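Local structure of protein pid-3 (Caenorhabditis elegans, 7OCZ) at residues N13-S18 with L77-L82. The protein probably acts in piRNA biogenesis and chromosome segregation through a domain with the topology of an RNA-recognition motif. Residues are numbered along the deposited sequence; the frame is centred on the assembly and turned at random.
Sequences NMLKIS and LQVSSL
Leu-15 and Val-79 meet at the apolar centre, where Leu-15 CD1 comes to 3.4 Å from Val-79 CG1, tighter than usual for two methyl carbons. The torsions explain the approach: Leu-15 carries CG opposite its backbone N (chi1 -179°), setting out away from 77-82, and chi2 of 68° brings CD1 back to reach both this methyl and the carbonyl of Ser-80. The other methyl of Val-79, CG2, packs 4.0 Å from Ile-17 CG1; the two residues form a non-hydrogen-bonded antiparallel pair, their side chains alongside each other on the same face. Helix 56-66 closes over this face, with Ala-62 and Val-63 against Leu-15 and Phe-66 against Val-79.

Between the apolar groups and the opposite face lies the backbone. Two reciprocal pairs, Lys-16 with Ser-80 and Ser-18 with Gln-78, each exchange both N-H...O bonds; the shortest, Lys-16 N to Ser-80 O, measures 2.7 Å. Val-79 CA adds a CH...O contact to Lys-16 O.

On the opposite face, Ser-80 OG lies 3.7 Å from Lys-16 CB, while the side chains of Leu-82 and Lys-16 cross at about a right angle, with Leu-82 CD1 3.6 Å from Lys-16 CD. The other methyl, CD2, rests beside Met-14 CB. At this end Leu-82 N donates to Met-14 O at 3.1 Å from 41° above the carbonyl plane. A water also donates to Met-14 O and bridges to Ser-81 OG, whose stronger partner is Val-83 O.

Backbone bonds of Leu-15 with Val-51 and Ile-17 with Ala-49 join 14-18 to 48-52 on its other edge. The order 75-81, 14-18, 48-52, 40-45, with helices 26-32 and 56-66 in the connections, is that of the βαββαβ RNA-recognition-motif fold, here at its first-to-last strand pairing.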
ATOM      1  N   ASN A  13      13.153  -8.188 -10.411  1.00 26.94           N
ATOM      2  CA  ASN A  13      12.389  -7.071  -9.874  1.00 30.16           C
ATOM      3  C   ASN A  13      11.929  -7.301  -8.443  1.00 27.92           C
ATOM      4  O   ASN A  13      11.189  -6.468  -7.905  1.00 25.35           O
ATOM      5  CB  ASN A  13      11.164  -6.790 -10.760  1.00 30.43           C
ATOM      6  CG  ASN A  13      11.518  -6.644 -12.230  1.00 40.69           C
ATOM      7  OD1 ASN A  13      12.643  -6.291 -12.584  1.00 40.99           O
ATOM      8  ND2 ASN A  13      10.548  -6.912 -13.098  1.00 46.34           N
ATOM      9  N   MET A  14      12.350  -8.394  -7.811  1.00 22.31           N
ATOM     10  CA  MET A  14      11.804  -8.822  -6.531  1.00 25.54           C
ATOM     11  C   MET A  14      12.695  -8.392  -5.385  1.00 24.02           C
ATOM     12  O   MET A  14      13.923  -8.449  -5.481  1.00 21.75           O
ATOM     13  CB  MET A  14      11.641 -10.337  -6.471  1.00 22.30           C
ATOM     14  CG  MET A  14      11.080 -10.918  -7.724  1.00 35.59           C
ATOM     15  SD  MET A  14       9.302 -10.879  -7.668  1.00 53.14           S
ATOM     16  CE  MET A  14       8.992 -12.438  -6.837  1.00 55.45           C
ATOM     17  N   LEU A  15      12.060  -8.014  -4.290  1.00 20.26           N
ATOM     18  CA  LEU A  15      12.730  -7.591  -3.075  1.00 21.07           C
ATOM     19  C   LEU A  15      12.333  -8.541  -1.951  1.00 22.26           C
ATOM     20  O   LEU A  15      11.175  -8.948  -1.856  1.00 22.78           O
ATOM     21  CB  LEU A  15      12.316  -6.151  -2.743  1.00 23.04           C
ATOM     22  CG  LEU A  15      12.891  -5.443  -1.532  1.00 31.77           C
ATOM     23  CD1 LEU A  15      14.361  -5.217  -1.846  1.00 39.81           C
ATOM     24  CD2 LEU A  15      12.185  -4.131  -1.282  1.00 30.00           C
ATOM     25  N   LYS A  16      13.288  -8.910  -1.110  1.00 20.20           N
ATOM     26  CA  LYS A  16      13.011  -9.658   0.109  1.00 19.97           C
ATOM     27  C   LYS A  16      13.016  -8.691   1.281  1.00 21.70           C
ATOM     28  O   LYS A  16      13.965  -7.920   1.435  1.00 22.58           O
ATOM     29  CB  LYS A  16      14.070 -10.737   0.343  1.00 27.04           C
ATOM     30  CG  LYS A  16      14.018 -11.904  -0.607  1.00 29.48           C
ATOM     31  CD  LYS A  16      15.280 -12.756  -0.473  1.00 35.06           C
ATOM     32  CE  LYS A  16      15.158 -13.777   0.628  1.00 34.84           C
ATOM     33  NZ  LYS A  16      16.224 -14.813   0.478  1.00 36.35           N
ATOM     34  N   ILE A  17      11.981  -8.741   2.115  1.00 20.31           N
ATOM     35  CA  ILE A  17      11.872  -7.824   3.248  1.00 19.07           C
ATOM     36  C   ILE A  17      11.418  -8.601   4.478  1.00 21.77           C
ATOM     37  O   ILE A  17      10.502  -9.424   4.397  1.00 24.20           O
ATOM     38  CB  ILE A  17      10.920  -6.648   2.935  1.00 20.01           C
ATOM     39  CG1 ILE A  17      10.840  -5.673   4.116  1.00 23.16           C
ATOM     40  CG2 ILE A  17       9.543  -7.151   2.502  1.00 19.87           C
ATOM     41  CD1 ILE A  17      10.256  -4.309   3.758  1.00 28.81           C
ATOM     42  N   SER A  18      12.079  -8.365   5.611  1.00 21.66           N
ATOM     43  CA  SER A  18      11.694  -9.025   6.852  1.00 19.73           C
ATOM     44  C   SER A  18      11.979  -8.109   8.036  1.00 24.06           C
ATOM     45  O   SER A  18      12.687  -7.105   7.916  1.00 22.32           O
ATOM     46  CB  SER A  18      12.417 -10.364   7.028  1.00 28.27           C
ATOM     47  OG  SER A  18      13.806 -10.172   7.208  1.00 28.61           O
ATOM     48  N   LEU A  77      14.536  -3.506  10.068  1.00 23.33           N
ATOM     49  CA  LEU A  77      14.274  -4.098   8.760  1.00 21.56           C
ATOM     50  C   LEU A  77      15.513  -4.770   8.176  1.00 24.48           C
ATOM     51  O   LEU A  77      16.621  -4.225   8.209  1.00 23.38           O
ATOM     52  CB  LEU A  77      13.766  -3.047   7.769  1.00 21.95           C
ATOM     53  CG  LEU A  77      12.363  -2.469   7.932  1.00 26.51           C
ATOM     54  CD1 LEU A  77      12.087  -1.467   6.823  1.00 23.03           C
ATOM     55  CD2 LEU A  77      11.324  -3.583   7.908  1.00 25.24           C
ATOM     56  N   GLN A  78      15.310  -5.957   7.620  1.00 21.39           N
ATOM     57  CA  GLN A  78      16.289  -6.620   6.770  1.00 23.67           C
ATOM     58  C   GLN A  78      15.708  -6.644   5.363  1.00 24.39           C
ATOM     59  O   GLN A  78      14.608  -7.170   5.158  1.00 20.07           O
ATOM     60  CB  GLN A  78      16.582  -8.036   7.263  1.00 29.01           C
ATOM     61  CG  GLN A  78      17.359  -8.908   6.282  1.00 32.93           C
ATOM     62  CD  GLN A  78      18.782  -8.425   6.029  1.00 54.09           C
ATOM     63  OE1 GLN A  78      19.319  -7.598   6.774  1.00 51.69           O
ATOM     64  NE2 GLN A  78      19.397  -8.936   4.962  1.00 50.33           N
ATOM     65  N   VAL A  79      16.422  -6.046   4.409  1.00 22.16           N
ATOM     66  CA  VAL A  79      15.939  -5.883   3.041  1.00 20.57           C
ATOM     67  C   VAL A  79      17.062  -6.279   2.092  1.00 25.17           C
ATOM     68  O   VAL A  79      18.208  -5.854   2.273  1.00 20.07           O
ATOM     69  CB  VAL A  79      15.481  -4.435   2.777  1.00 19.69           C
ATOM     70  CG1 VAL A  79      14.894  -4.299   1.390  1.00 17.59           C
ATOM     71  CG2 VAL A  79      14.461  -3.988   3.840  1.00 19.54           C
ATOM     72  N   SER A  80      16.739  -7.090   1.085  1.00 20.43           N
ATOM     73  CA  SER A  80      17.748  -7.544   0.137  1.00 22.63           C
ATOM     74  C   SER A  80      17.093  -7.848  -1.201  1.00 18.20           C
ATOM     75  O   SER A  80      15.892  -8.120  -1.279  1.00 19.21           O
ATOM     76  CB  SER A  80      18.489  -8.785   0.655  1.00 25.38           C
ATOM     77  OG  SER A  80      17.598  -9.876   0.825  1.00 26.39           O
ATOM     78  N   SER A  81      17.906  -7.801  -2.258  1.00 16.48           N
ATOM     79  CA  SER A  81      17.468  -8.232  -3.579  1.00 16.66           C
ATOM     80  C   SER A  81      17.278  -9.743  -3.601  1.00 23.70           C
ATOM     81  O   SER A  81      18.114 -10.493  -3.089  1.00 23.76           O
ATOM     82  CB  SER A  81      18.494  -7.817  -4.634  1.00 23.01           C
ATOM     83  OG  SER A  81      18.159  -8.336  -5.913  1.00 32.32           O
ATOM     84  N   LEU A  82      16.165 -10.195  -4.185  1.00 21.50           N
ATOM     85  CA  LEU A  82      15.920 -11.631  -4.257  1.00 20.97           C
ATOM     86  C   LEU A  82      16.983 -12.312  -5.103  1.00 30.48           C
ATOM     87  O   LEU A  82      17.535 -13.350  -4.717  1.00 25.13           O
ATOM     88  CB  LEU A  82      14.529 -11.914  -4.826  1.00 23.04           C
ATOM     89  CG  LEU A  82      14.216 -13.403  -4.994  1.00 22.33           C
ATOM     90  CD1 LEU A  82      14.215 -14.104  -3.652  1.00 26.93           C
ATOM     91  CD2 LEU A  82      12.885 -13.594  -5.703  1.00 22.33           C
TER
HETATM   92  O   HOH W   1      15.599  -9.527  -7.370  1.00 21.24           O